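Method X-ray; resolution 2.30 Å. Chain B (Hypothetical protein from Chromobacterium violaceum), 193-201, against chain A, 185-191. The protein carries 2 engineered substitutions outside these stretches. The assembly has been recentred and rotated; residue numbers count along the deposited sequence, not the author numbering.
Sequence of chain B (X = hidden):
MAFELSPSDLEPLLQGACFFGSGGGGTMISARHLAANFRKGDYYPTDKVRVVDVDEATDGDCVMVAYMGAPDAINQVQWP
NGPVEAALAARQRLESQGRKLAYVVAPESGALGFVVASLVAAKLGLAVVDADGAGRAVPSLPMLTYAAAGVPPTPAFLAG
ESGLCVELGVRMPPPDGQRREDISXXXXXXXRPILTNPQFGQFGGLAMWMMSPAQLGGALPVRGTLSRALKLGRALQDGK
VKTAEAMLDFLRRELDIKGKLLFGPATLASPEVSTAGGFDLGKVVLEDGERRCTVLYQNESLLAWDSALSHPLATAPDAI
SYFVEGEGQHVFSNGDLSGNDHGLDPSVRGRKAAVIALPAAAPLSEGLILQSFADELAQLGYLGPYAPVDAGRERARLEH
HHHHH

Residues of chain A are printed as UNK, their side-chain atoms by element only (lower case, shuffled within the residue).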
# COMPACT_ATOMS: atom_id res chain seq x y z
N PRO B 193 3.77 3.07 3.19
CA PRO B 193 4.04 1.65 3.45
C PRO B 193 4.43 0.91 2.18
O PRO B 193 5.22 -0.03 2.22
CB PRO B 193 2.73 1.15 4.04
CG PRO B 193 2.19 2.36 4.74
CD PRO B 193 2.45 3.45 3.72
N ILE B 194 3.87 1.33 1.05
CA ILE B 194 4.16 0.69 -0.23
C ILE B 194 5.63 0.81 -0.57
O ILE B 194 6.23 -0.11 -1.11
CB ILE B 194 3.32 1.30 -1.37
CG1 ILE B 194 1.84 0.99 -1.13
CG2 ILE B 194 3.78 0.76 -2.72
CD1 ILE B 194 0.91 1.59 -2.16
N LEU B 195 6.22 1.94 -0.22
CA LEU B 195 7.63 2.16 -0.51
C LEU B 195 8.56 1.29 0.34
O LEU B 195 9.69 1.01 -0.07
CB LEU B 195 7.98 3.64 -0.34
CG LEU B 195 7.29 4.61 -1.32
CD1 LEU B 195 7.71 6.04 -1.02
CD2 LEU B 195 7.65 4.24 -2.75
N THR B 196 8.09 0.84 1.51
CA THR B 196 8.91 -0.01 2.36
C THR B 196 8.98 -1.44 1.79
O THR B 196 9.69 -2.29 2.32
CB THR B 196 8.39 -0.07 3.81
OG1 THR B 196 7.11 -0.71 3.85
CG2 THR B 196 8.27 1.33 4.38
N ASN B 197 8.24 -1.69 0.72
CA ASN B 197 8.23 -2.99 0.06
C ASN B 197 9.63 -3.22 -0.52
O ASN B 197 10.26 -2.28 -1.01
CB ASN B 197 7.21 -3.01 -1.07
CG ASN B 197 7.11 -4.35 -1.77
OD1 ASN B 197 6.30 -5.20 -1.40
ND2 ASN B 197 7.96 -4.56 -2.77
N PRO B 198 10.13 -4.47 -0.49
CA PRO B 198 11.47 -4.77 -1.02
C PRO B 198 11.72 -4.33 -2.45
O PRO B 198 12.84 -3.97 -2.80
CB PRO B 198 11.56 -6.29 -0.86
CG PRO B 198 10.76 -6.53 0.38
CD PRO B 198 9.54 -5.66 0.14
N GLN B 199 10.68 -4.35 -3.29
CA GLN B 199 10.83 -3.94 -4.69
C GLN B 199 11.15 -2.45 -4.82
O GLN B 199 11.73 -2.03 -5.82
CB GLN B 199 9.56 -4.25 -5.48
CG GLN B 199 9.17 -5.72 -5.51
CD GLN B 199 10.23 -6.60 -6.15
OE1 GLN B 199 10.79 -6.27 -7.19
NE2 GLN B 199 10.50 -7.74 -5.53
N PHE B 200 10.77 -1.66 -3.82
CA PHE B 200 11.05 -0.22 -3.84
C PHE B 200 12.35 0.15 -3.12
O PHE B 200 13.03 1.09 -3.52
CB PHE B 200 9.89 0.57 -3.22
CG PHE B 200 8.80 0.93 -4.20
CD1 PHE B 200 7.59 0.24 -4.20
CD2 PHE B 200 8.99 1.96 -5.12
CE1 PHE B 200 6.59 0.56 -5.12
CE2 PHE B 200 7.99 2.29 -6.04
CZ PHE B 200 6.79 1.59 -6.04
N GLY B 201 12.68 -0.59 -2.07
CA GLY B 201 13.90 -0.31 -1.34
C GLY B 201 13.86 0.95 -0.49
O GLY B 201 14.82 1.72 -0.48
N UNK A 185 2.83 -12.28 -5.81
CA UNK A 185 3.36 -12.12 -4.46
C UNK A 185 3.49 -10.63 -4.12
O UNK A 185 3.08 -10.19 -3.05
o UNK A 185 4.62 -14.22 -4.51
c UNK A 185 5.34 -12.56 -2.92
c UNK A 185 4.75 -12.81 -4.31
N UNK A 186 4.06 -9.87 -5.05
CA UNK A 186 4.25 -8.44 -4.85
C UNK A 186 2.91 -7.75 -4.60
O UNK A 186 2.77 -6.95 -3.68
c UNK A 186 6.23 -8.51 -6.41
c UNK A 186 5.21 -6.31 -5.80
c UNK A 186 4.93 -7.78 -6.08
N UNK A 187 1.93 -8.06 -5.44
CA UNK A 187 0.61 -7.47 -5.30
C UNK A 187 0.03 -7.79 -3.93
O UNK A 187 -0.50 -6.91 -3.26
c UNK A 187 0.03 -7.35 -7.74
c UNK A 187 -0.34 -7.99 -6.41
c UNK A 187 -1.79 -7.68 -6.05
N UNK A 188 0.15 -9.04 -3.51
CA UNK A 188 -0.36 -9.44 -2.21
C UNK A 188 0.38 -8.72 -1.09
O UNK A 188 -0.22 -8.34 -0.08
o UNK A 188 0.55 -13.40 -0.54
c UNK A 188 -0.63 -12.99 -0.66
c UNK A 188 -0.85 -11.50 -0.79
o UNK A 188 -1.61 -13.75 -0.68
c UNK A 188 -0.21 -10.95 -2.04
N UNK A 189 1.68 -8.52 -1.27
CA UNK A 189 2.50 -7.84 -0.28
C UNK A 189 2.07 -6.39 -0.10
O UNK A 189 2.26 -5.81 0.96
c UNK A 189 6.03 -9.26 -1.05
n UNK A 189 6.47 -8.14 -1.60
o UNK A 189 6.71 -10.28 -0.99
c UNK A 189 3.97 -7.88 -0.69
c UNK A 189 4.62 -9.23 -0.50
N UNK A 190 1.48 -5.82 -1.14
CA UNK A 190 1.04 -4.43 -1.07
C UNK A 190 -0.42 -4.27 -0.68
O UNK A 190 -0.80 -3.26 -0.08
se UNK A 190 3.05 -2.88 -4.48
c UNK A 190 1.30 -3.75 -2.41
c UNK A 190 2.76 -3.72 -2.79
c UNK A 190 4.98 -2.96 -4.54
N UNK A 191 -1.24 -5.27 -1.00
CA UNK A 191 -2.66 -5.22 -0.69
C UNK A 191 -2.93 -5.36 0.80
O UNK A 191 -3.68 -4.57 1.38
c UNK A 191 -3.41 -6.32 -1.44
c UNK A 191 -4.12 -7.49 -3.51
c UNK A 191 -4.27 -5.01 -3.40
c UNK A 191 -3.48 -6.23 -2.97

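Position 185 of chain A has three side-chain atoms, one carbon that carries an oxygen and a second carbon. Branching of this kind at CB, with one hydroxyl and one methyl, is threonine. Thr185(A) lies out of reach of the chain B stretch, but its carbonyl O accepts a helical hydrogen bond from the backbone N of position 189, at 2.8 Å.

At position 186 there are three carbons, CB carrying the other two, and the CA-to-CB bond points toward the chain B stretch. One terminal carbon lies 4.0 Å from CG of Gln199(B) and 4.5 Å from ND2 of Asn197(B). A purely carbon fork at CB identifies valine, and the atom making both approaches is CG1 of Val186(A).

Position 187 repeats the pattern of three carbons forked at CB, so it too is valine. Here, however, CB points away, and Val187(A) leaves the chain B stretch untouched.

Position 188 carries three carbons in a row, the last bearing two oxygens. This carboxylate at the end of two methylenes is glutamate. Glu188(A) is buried but makes no contact with the stretch of chain B.

Position 189 has the same three-carbon chain, now ending in one oxygen and one nitrogen. The nitrogen lies 3.0 Å from OD1 of Asn197(B) and 4.3 Å from CD of Pro198(B). A three-carbon chain ending in an amide is glutamine, and NE2 of Gln189(A) donates a hydrogen bond to that OD1, with an N-H...O angle of 133° that is appreciably bent.

Position 190 is an unbranched chain of two carbons, a selenium and a final carbon. The selenium packs 4.1 Å from CG2 of Ile194(B), while the final carbon lies 3.8 Å from CG of Asn197(B) and 3.9 Å from CE1 of Phe200(B), approaching that ring at its edge. Selenium in this place marks methionine, present as selenomethionine, and these two atoms are SE and CE of Met190(A).

Position 191 shows four carbons forked at the second, the pattern of leucine; Leu191(A) is out of reach of the chain B stretch.

The contact is small and mixed, apolar packing around Met190(A) beside one hydrogen bond. Residues 186, 189 and 190 direct CB toward the chain B stretch, as expected for one face of a helix. Met190(A) gives up the largest area, its extended t,t outer torsions carrying CE to Asn197(B) and Phe200(B). Asn197(B) is the hub: it meets all three of these residues, its OD1 accepting the amide hydrogen bond. Its own backbone O accepts bonds from N of Phe200(B) at 2.9 Å and N of Gly201(B) at 3.1 Å, tying the turn that follows back to this residue.

Chain A, residues 185-191: TVVEQML
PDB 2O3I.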